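Local atomic coordinates of hypothetical conserved protein (Geobacillus kaustophilus, PDB entry 2PCS), a protein that is of unknown function but probably binds a hydrophobic ligand between its long helix and curved sheet, as Bet v 1-like proteins do. Residues 31-36 with 139-144; 45-50 with 62-67. All coordinates share one frame; numbering follows the deposited sequence.

Both contacts belong to one Bet v 1-like fold, a curved antiparallel sheet wrapped around a long helix, and their centres lie about 15 Å apart. Contact 1 sets the end of helix 25-31 and the turn after it against helix 124-148; contact 2 pairs strands 45-52 and 59-71 of the sheet. They meet where 31-36 enters strand 35-42, the sheet neighbour of 45-52. There Lys36 N lies 3.0 Å from Asp49 O, a probable hydrogen bond, and Leu50 CD2 packs 3.6 Å from Ile32 CG2. Unidentified ligand is bound about 4 Å, nearest atoms, from the side chain of Ile32 and likewise from that of Ile65, probably at one site.

Contact 1 of 2, residues 31-36 with 139-144; sequences CIMGCK and FKKIQK
Cys31 and Lys141 join two helices of the Bet v 1-like fold: Cys31 ends the short helix 25-31, and Lys141 sits on the long C-terminal helix 124-148. Lys141 CB faces Cys31, 3.7 Å from SG and 3.8 Å from CB. CG stands anti to the carbonyl carbon (chi1 -69°), and bends at chi2 and chi3 then carry the chain past the end of the short helix. Lys141 CD comes 3.6 Å from the carbonyl O of Cys31, a van der Waals approach by a methylene. Lys141 NZ arrives 3.9 Å from Met33 CG, the two side chains crossing at about a right angle, and also has a long, weak ion pair with Asp137 one turn earlier on its own helix. An alanine in place of Lys141 would keep the CB contact with Cys31 but would probably uncover the Cys31 carbonyl and Met33 CG and leave Asp137 without this partner. Met33 also touches Leu133, Leu134 and Asp137, extending the join along the long helix. Beyond Cys31 a type II turn from Ile32 to Cys35 leads into strand 35-42; at Gly34 (phi 89°) a side chain would jam against the carbonyl O of Met33, which calls for glycine. On the buried side, Cys31 SG touches both Lys141 CB and the tip of Ile142, 3.7 Å from Ile142 CD1.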
ATOM      1  N   CYS A  31      -4.625  -6.900   5.173  1.00 82.15           N
ATOM      2  CA  CYS A  31      -3.626  -7.057   4.069  1.00 80.85           C
ATOM      3  C   CYS A  31      -2.330  -6.233   4.186  1.00 79.90           C
ATOM      4  O   CYS A  31      -1.378  -6.480   3.448  1.00 80.51           O
ATOM      5  CB  CYS A  31      -4.277  -6.832   2.702  1.00 79.83           C
ATOM      6  SG  CYS A  31      -5.761  -7.850   2.417  1.00 82.05           S
ATOM      7  N   ILE A  32      -2.291  -5.238   5.071  1.00 79.46           N
ATOM      8  CA  ILE A  32      -1.068  -4.416   5.258  1.00 79.05           C
ATOM      9  C   ILE A  32      -0.226  -5.172   6.229  1.00 78.90           C
ATOM     10  O   ILE A  32      -0.693  -5.533   7.297  1.00 79.45           O
ATOM     11  CB  ILE A  32      -1.364  -3.035   5.884  1.00 78.97           C
ATOM     12  CG1 ILE A  32      -2.101  -2.137   4.891  1.00 79.72           C
ATOM     13  CG2 ILE A  32      -0.097  -2.351   6.388  1.00 76.85           C
ATOM     14  CD1 ILE A  32      -2.805  -0.960   5.576  1.00 78.05           C
ATOM     15  N   MET A  33       1.018  -5.415   5.899  1.00 79.43           N
ATOM     16  CA  MET A  33       1.814  -6.195   6.839  1.00 80.30           C
ATOM     17  C   MET A  33       2.168  -5.433   8.106  1.00 80.25           C
ATOM     18  O   MET A  33       2.594  -4.280   8.057  1.00 79.88           O
ATOM     19  CB  MET A  33       3.076  -6.710   6.183  1.00 80.71           C
ATOM     20  CG  MET A  33       3.354  -8.186   6.526  1.00 80.80           C
ATOM     21  SD  MET A  33       5.113  -8.324   6.559  1.00 80.95           S
ATOM     22  CE  MET A  33       5.544  -8.270   4.828  1.00 77.93           C
ATOM     23  N   GLY A  34       1.985  -6.083   9.241  1.00 80.61           N
ATOM     24  CA  GLY A  34       2.346  -5.463  10.503  1.00 81.72           C
ATOM     25  C   GLY A  34       1.212  -4.665  11.096  1.00 82.45           C
ATOM     26  O   GLY A  34       1.289  -4.224  12.252  1.00 82.96           O
ATOM     27  N   CYS A  35       0.153  -4.486  10.311  1.00 83.15           N
ATOM     28  CA  CYS A  35      -0.958  -3.663  10.714  1.00 84.08           C
ATOM     29  C   CYS A  35      -1.808  -4.351  11.774  1.00 85.65           C
ATOM     30  O   CYS A  35      -2.387  -5.396  11.528  1.00 84.68           O
ATOM     31  CB  CYS A  35      -1.787  -3.217   9.528  1.00 83.43           C
ATOM     32  SG  CYS A  35      -2.893  -1.881  10.001  1.00 83.51           S
ATOM     33  N   LYS A  36      -1.819  -3.756  12.967  1.00 87.92           N
ATOM     34  CA  LYS A  36      -2.533  -4.289  14.124  1.00 90.67           C
ATOM     35  C   LYS A  36      -3.914  -3.672  14.134  1.00 92.12           C
ATOM     36  O   LYS A  36      -4.909  -4.374  14.334  1.00 93.10           O
ATOM     37  CB  LYS A  36      -1.803  -3.955  15.423  1.00 90.71           C
ATOM     38  CG  LYS A  36      -0.874  -5.044  15.977  1.00 93.75           C
ATOM     39  CD  LYS A  36      -0.735  -4.851  17.529  1.00 97.83           C
ATOM     40  CE  LYS A  36      -0.397  -6.142  18.334  1.00 97.66           C
ATOM     41  NZ  LYS A  36      -0.498  -5.853  19.815  1.00 97.47           N
ATOM     42  N   PHE A 139      -0.582  -6.929  -2.280  1.00 68.07           N
ATOM     43  CA  PHE A 139      -1.370  -7.328  -3.445  1.00 71.57           C
ATOM     44  C   PHE A 139      -1.697  -8.836  -3.411  1.00 73.85           C
ATOM     45  O   PHE A 139      -2.753  -9.261  -3.895  1.00 72.43           O
ATOM     46  CB  PHE A 139      -0.701  -6.873  -4.739  1.00 71.97           C
ATOM     47  CG  PHE A 139      -0.864  -5.412  -4.994  1.00 71.34           C
ATOM     48  CD1 PHE A 139       0.198  -4.645  -5.419  1.00 76.01           C
ATOM     49  CD2 PHE A 139      -2.080  -4.801  -4.784  1.00 73.80           C
ATOM     50  CE1 PHE A 139       0.054  -3.268  -5.632  1.00 77.09           C
ATOM     51  CE2 PHE A 139      -2.242  -3.422  -4.984  1.00 77.33           C
ATOM     52  CZ  PHE A 139      -1.157  -2.657  -5.403  1.00 74.73           C
ATOM     53  N   LYS A 140      -0.814  -9.609  -2.747  1.00 76.25           N
ATOM     54  CA  LYS A 140      -0.995 -11.047  -2.543  1.00 78.02           C
ATOM     55  C   LYS A 140      -2.183 -11.288  -1.647  1.00 78.52           C
ATOM     56  O   LYS A 140      -2.996 -12.157  -1.926  1.00 79.43           O
ATOM     57  CB  LYS A 140       0.263 -11.673  -1.921  1.00 78.28           C
ATOM     58  CG  LYS A 140       0.127 -13.162  -1.587  1.00 80.27           C
ATOM     59  CD  LYS A 140       1.143 -13.668  -0.560  1.00 81.18           C
ATOM     60  CE  LYS A 140       0.785 -15.133  -0.118  1.00 85.41           C
ATOM     61  NZ  LYS A 140       1.887 -15.769   0.738  1.00 89.95           N
ATOM     62  N   LYS A 141      -2.303 -10.539  -0.555  1.00 79.08           N
ATOM     63  CA  LYS A 141      -3.408 -10.828   0.364  1.00 79.26           C
ATOM     64  C   LYS A 141      -4.717 -10.287  -0.174  1.00 79.13           C
ATOM     65  O   LYS A 141      -5.789 -10.844   0.110  1.00 79.83           O
ATOM     66  CB  LYS A 141      -3.129 -10.329   1.785  1.00 79.15           C
ATOM     67  CG  LYS A 141      -2.018 -11.087   2.547  1.00 81.13           C
ATOM     68  CD  LYS A 141      -1.219 -10.119   3.410  1.00 83.85           C
ATOM     69  CE  LYS A 141      -0.716 -10.668   4.759  1.00 86.14           C
ATOM     70  NZ  LYS A 141      -0.208  -9.510   5.641  1.00 84.78           N
ATOM     71  N   ILE A 142      -4.641  -9.199  -0.943  1.00 78.87           N
ATOM     72  CA  ILE A 142      -5.824  -8.637  -1.587  1.00 78.39           C
ATOM     73  C   ILE A 142      -6.343  -9.656  -2.584  1.00 79.16           C
ATOM     74  O   ILE A 142      -7.542  -9.858  -2.688  1.00 79.25           O
ATOM     75  CB  ILE A 142      -5.537  -7.303  -2.350  1.00 77.80           C
ATOM     76  CG1 ILE A 142      -5.355  -6.134  -1.405  1.00 75.54           C
ATOM     77  CG2 ILE A 142      -6.680  -6.944  -3.276  1.00 77.46           C
ATOM     78  CD1 ILE A 142      -6.524  -5.875  -0.579  1.00 73.35           C
ATOM     79  N   GLN A 143      -5.444 -10.279  -3.328  1.00 80.44           N
ATOM     80  CA  GLN A 143      -5.851 -11.264  -4.316  1.00 83.36           C
ATOM     81  C   GLN A 143      -6.592 -12.420  -3.624  1.00 85.11           C
ATOM     82  O   GLN A 143      -7.617 -12.908  -4.142  1.00 85.95           O
ATOM     83  CB  GLN A 143      -4.681 -11.728  -5.198  1.00 83.01           C
ATOM     84  CG  GLN A 143      -5.041 -12.707  -6.348  1.00 85.22           C
ATOM     85  CD  GLN A 143      -6.239 -12.285  -7.248  1.00 86.82           C
ATOM     86  OE1 GLN A 143      -6.040 -11.817  -8.368  1.00 83.79           O
ATOM     87  NE2 GLN A 143      -7.480 -12.483  -6.759  1.00 87.78           N
ATOM     88  N   LYS A 144      -6.139 -12.777  -2.424  1.00 86.35           N
ATOM     89  CA  LYS A 144      -6.784 -13.802  -1.654  1.00 88.68           C
ATOM     90  C   LYS A 144      -8.164 -13.381  -1.199  1.00 89.19           C
ATOM     91  O   LYS A 144      -9.101 -14.167  -1.278  1.00 90.30           O
ATOM     92  CB  LYS A 144      -5.941 -14.207  -0.443  1.00 88.51           C
ATOM     93  CG  LYS A 144      -6.816 -14.688   0.719  1.00 89.53           C
ATOM     94  CD  LYS A 144      -6.033 -15.046   1.967  1.00 92.19           C
ATOM     95  CE  LYS A 144      -6.824 -16.013   2.873  1.00 96.30           C
ATOM     96  NZ  LYS A 144      -5.920 -16.532   3.962  1.00 98.05           N
TER

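Contact 2 of 2, residues 45-50 with 62-67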
ATOM      1  N   LYS A  45      -9.305   9.079   6.292  1.00 80.16           N
ATOM      2  CA  LYS A  45      -8.046   9.289   7.025  1.00 78.96           C
ATOM      3  C   LYS A  45      -7.983   8.303   8.174  1.00 78.26           C
ATOM      4  O   LYS A  45      -8.869   8.298   9.034  1.00 78.34           O
ATOM      5  CB  LYS A  45      -7.962  10.701   7.559  1.00 78.22           C
ATOM      6  CG  LYS A  45      -6.616  11.108   8.086  1.00 78.21           C
ATOM      7  CD  LYS A  45      -6.704  12.570   8.487  1.00 80.76           C
ATOM      8  CE  LYS A  45      -5.390  13.204   8.862  1.00 83.21           C
ATOM      9  NZ  LYS A  45      -5.304  14.581   8.258  1.00 87.09           N
ATOM     10  N   TYR A  46      -6.952   7.456   8.163  1.00 76.77           N
ATOM     11  CA  TYR A  46      -6.785   6.429   9.176  1.00 76.37           C
ATOM     12  C   TYR A  46      -5.452   6.569   9.886  1.00 76.44           C
ATOM     13  O   TYR A  46      -4.531   7.233   9.396  1.00 75.33           O
ATOM     14  CB  TYR A  46      -6.907   5.025   8.579  1.00 76.00           C
ATOM     15  CG  TYR A  46      -8.138   4.889   7.752  1.00 76.08           C
ATOM     16  CD1 TYR A  46      -8.231   5.547   6.516  1.00 75.17           C
ATOM     17  CD2 TYR A  46      -9.224   4.146   8.200  1.00 75.04           C
ATOM     18  CE1 TYR A  46      -9.366   5.494   5.759  1.00 73.68           C
ATOM     19  CE2 TYR A  46     -10.386   4.064   7.425  1.00 76.55           C
ATOM     20  CZ  TYR A  46     -10.441   4.748   6.198  1.00 76.09           C
ATOM     21  OH  TYR A  46     -11.570   4.696   5.390  1.00 76.48           O
ATOM     22  N   LYS A  47      -5.398   5.925  11.051  1.00 76.55           N
ATOM     23  CA  LYS A  47      -4.218   5.810  11.852  1.00 76.87           C
ATOM     24  C   LYS A  47      -3.948   4.315  11.903  1.00 77.30           C
ATOM     25  O   LYS A  47      -4.800   3.502  12.280  1.00 76.84           O
ATOM     26  CB  LYS A  47      -4.416   6.394  13.254  1.00 77.19           C
ATOM     27  CG  LYS A  47      -3.149   6.378  14.160  1.00 78.69           C
ATOM     28  CD  LYS A  47      -3.140   7.570  15.092  1.00 86.53           C
ATOM     29  CE  LYS A  47      -2.503   7.274  16.465  1.00 92.07           C
ATOM     30  NZ  LYS A  47      -1.269   8.099  16.732  1.00 94.16           N
ATOM     31  N   ALA A  48      -2.758   3.964  11.457  1.00 77.43           N
ATOM     32  CA  ALA A  48      -2.348   2.594  11.457  1.00 78.03           C
ATOM     33  C   ALA A  48      -1.245   2.401  12.512  1.00 78.22           C
ATOM     34  O   ALA A  48      -0.320   3.218  12.633  1.00 78.18           O
ATOM     35  CB  ALA A  48      -1.890   2.208  10.073  1.00 77.49           C
ATOM     36  N   ASP A  49      -1.404   1.346  13.312  1.00 79.27           N
ATOM     37  CA  ASP A  49      -0.387   0.894  14.273  1.00 80.28           C
ATOM     38  C   ASP A  49       0.381  -0.261  13.600  1.00 79.10           C
ATOM     39  O   ASP A  49      -0.155  -1.357  13.451  1.00 78.91           O
ATOM     40  CB  ASP A  49      -1.070   0.453  15.587  1.00 81.14           C
ATOM     41  CG  ASP A  49      -0.133  -0.390  16.521  1.00 85.14           C
ATOM     42  OD1 ASP A  49       1.098  -0.111  16.604  1.00 88.83           O
ATOM     43  OD2 ASP A  49      -0.643  -1.323  17.193  1.00 88.49           O
ATOM     44  N   LEU A  50       1.600   0.003  13.144  1.00 77.73           N
ATOM     45  CA  LEU A  50       2.350  -1.018  12.377  1.00 77.43           C
ATOM     46  C   LEU A  50       3.482  -1.638  13.200  1.00 77.49           C
ATOM     47  O   LEU A  50       4.344  -0.936  13.737  1.00 76.93           O
ATOM     48  CB  LEU A  50       2.905  -0.441  11.058  1.00 76.02           C
ATOM     49  CG  LEU A  50       1.876   0.171  10.112  1.00 76.00           C
ATOM     50  CD1 LEU A  50       2.512   1.031   9.036  1.00 76.05           C
ATOM     51  CD2 LEU A  50       1.025  -0.871   9.490  1.00 72.31           C
ATOM     52  N   ASP A  62       3.924   4.387  13.685  1.00 70.79           N
ATOM     53  CA  ASP A  62       2.564   4.908  13.508  1.00 73.00           C
ATOM     54  C   ASP A  62       2.497   5.615  12.170  1.00 72.74           C
ATOM     55  O   ASP A  62       3.442   6.298  11.785  1.00 71.98           O
ATOM     56  CB  ASP A  62       2.167   5.846  14.650  1.00 73.96           C
ATOM     57  CG  ASP A  62       1.996   5.090  15.965  1.00 80.39           C
ATOM     58  OD1 ASP A  62       2.669   5.431  16.955  1.00 88.04           O
ATOM     59  OD2 ASP A  62       1.236   4.095  16.003  1.00 87.67           O
ATOM     60  N   ALA A  63       1.382   5.422  11.459  1.00 72.60           N
ATOM     61  CA  ALA A  63       1.240   5.931  10.112  1.00 72.57           C
ATOM     62  C   ALA A  63      -0.075   6.613  10.013  1.00 72.35           C
ATOM     63  O   ALA A  63      -1.060   6.062  10.462  1.00 72.94           O
ATOM     64  CB  ALA A  63       1.293   4.752   9.076  1.00 72.29           C
ATOM     65  N   ILE A  64      -0.088   7.810   9.433  1.00 72.74           N
ATOM     66  CA  ILE A  64      -1.327   8.426   8.977  1.00 73.18           C
ATOM     67  C   ILE A  64      -1.504   8.120   7.473  1.00 73.43           C
ATOM     68  O   ILE A  64      -0.630   8.402   6.660  1.00 73.07           O
ATOM     69  CB  ILE A  64      -1.400   9.979   9.220  1.00 73.24           C
ATOM     70  CG1 ILE A  64      -1.121  10.387  10.694  1.00 73.53           C
ATOM     71  CG2 ILE A  64      -2.751  10.506   8.795  1.00 72.26           C
ATOM     72  CD1 ILE A  64      -1.874   9.580  11.736  1.00 72.13           C
ATOM     73  N   ILE A  65      -2.641   7.538   7.127  1.00 73.45           N
ATOM     74  CA  ILE A  65      -2.943   7.192   5.738  1.00 73.39           C
ATOM     75  C   ILE A  65      -4.205   7.923   5.348  1.00 72.72           C
ATOM     76  O   ILE A  65      -5.259   7.633   5.930  1.00 71.84           O
ATOM     77  CB  ILE A  65      -3.202   5.656   5.593  1.00 73.80           C
ATOM     78  CG1 ILE A  65      -2.050   4.857   6.201  1.00 71.92           C
ATOM     79  CG2 ILE A  65      -3.427   5.268   4.132  1.00 73.66           C
ATOM     80  CD1 ILE A  65      -2.360   3.379   6.336  1.00 74.54           C
ATOM     81  N   GLU A  66      -4.083   8.869   4.402  1.00 72.07           N
ATOM     82  CA  GLU A  66      -5.221   9.576   3.798  1.00 72.29           C
ATOM     83  C   GLU A  66      -5.514   9.152   2.339  1.00 69.98           C
ATOM     84  O   GLU A  66      -4.652   9.254   1.483  1.00 67.73           O
ATOM     85  CB  GLU A  66      -5.052  11.091   3.858  1.00 72.02           C
ATOM     86  CG  GLU A  66      -6.414  11.794   3.627  1.00 76.76           C
ATOM     87  CD  GLU A  66      -6.338  13.323   3.555  1.00 77.80           C
ATOM     88  OE1 GLU A  66      -7.408  13.990   3.305  1.00 83.65           O
ATOM     89  OE2 GLU A  66      -5.205  13.851   3.735  1.00 85.31           O
ATOM     90  N   VAL A  67      -6.733   8.671   2.092  1.00 69.01           N
ATOM     91  CA  VAL A  67      -7.242   8.405   0.736  1.00 68.82           C
ATOM     92  C   VAL A  67      -7.848   9.686   0.120  1.00 70.09           C
ATOM     93  O   VAL A  67      -8.803  10.208   0.640  1.00 71.35           O
ATOM     94  CB  VAL A  67      -8.268   7.227   0.753  1.00 68.76           C
ATOM     95  CG1 VAL A  67      -8.473   6.650  -0.632  1.00 66.63           C
ATOM     96  CG2 VAL A  67      -7.787   6.106   1.680  1.00 66.79           C
TER
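The Tyr46 ring meets strand 62-67 at its edge, where the carbonyl O of Ile65 lies in the ring plane, 3.7 Å from Tyr46 CD1. Val67 CG2 approaches Tyr46 CE1 obliquely at a looser 4.4 Å, and Leu38 and Leu40 of the neighbouring strand 35-42 also touch this side chain. Tyr46 CG is anti to its own carbonyl carbon (chi1 -50°), beside the backbone N that donates to that same Ile65 O. Tyr46 and Ile65 form one hydrogen-bonded antiparallel pair, Ala48 and Ala63 the next. In the alanine pair, N of Ala48 reaches O of Ala63 at 2.9 Å in a nearly straight bond (176°), and both acceptors receive their donors in the carbonyl plane. Between these rungs, CA-H groups of Lys47 and Ile64 approach the carbonyls of Ala63 and Tyr46. On the face carrying Tyr46, the methyl of Ala48 touches Ile65 CD1 at 3.9 Å, and Leu50 CD1 lies at the same distance from Ala63 CB. The other face is mostly charged, with Ile64 among Lys45, Lys47, Asp49, Asp62 and Glu66. Lys45 CE passes 3.8 Å from Ile64 CG2, while Lys47 CD borders Ile64 CD1. Asp49 OD1 and Asp62 OD2 are 4.3 Å apart, a like-charged pair that may be eased by Lys47 NZ, 4.8 Å from Asp62 OD1. Segments 45-50 and 62-67 run at 156° to each other; their strands, 45-52 and 59-71, form a twisted antiparallel beta hairpin in the curved Bet v 1-like sheet, with Ile65 close to unidentified ligand.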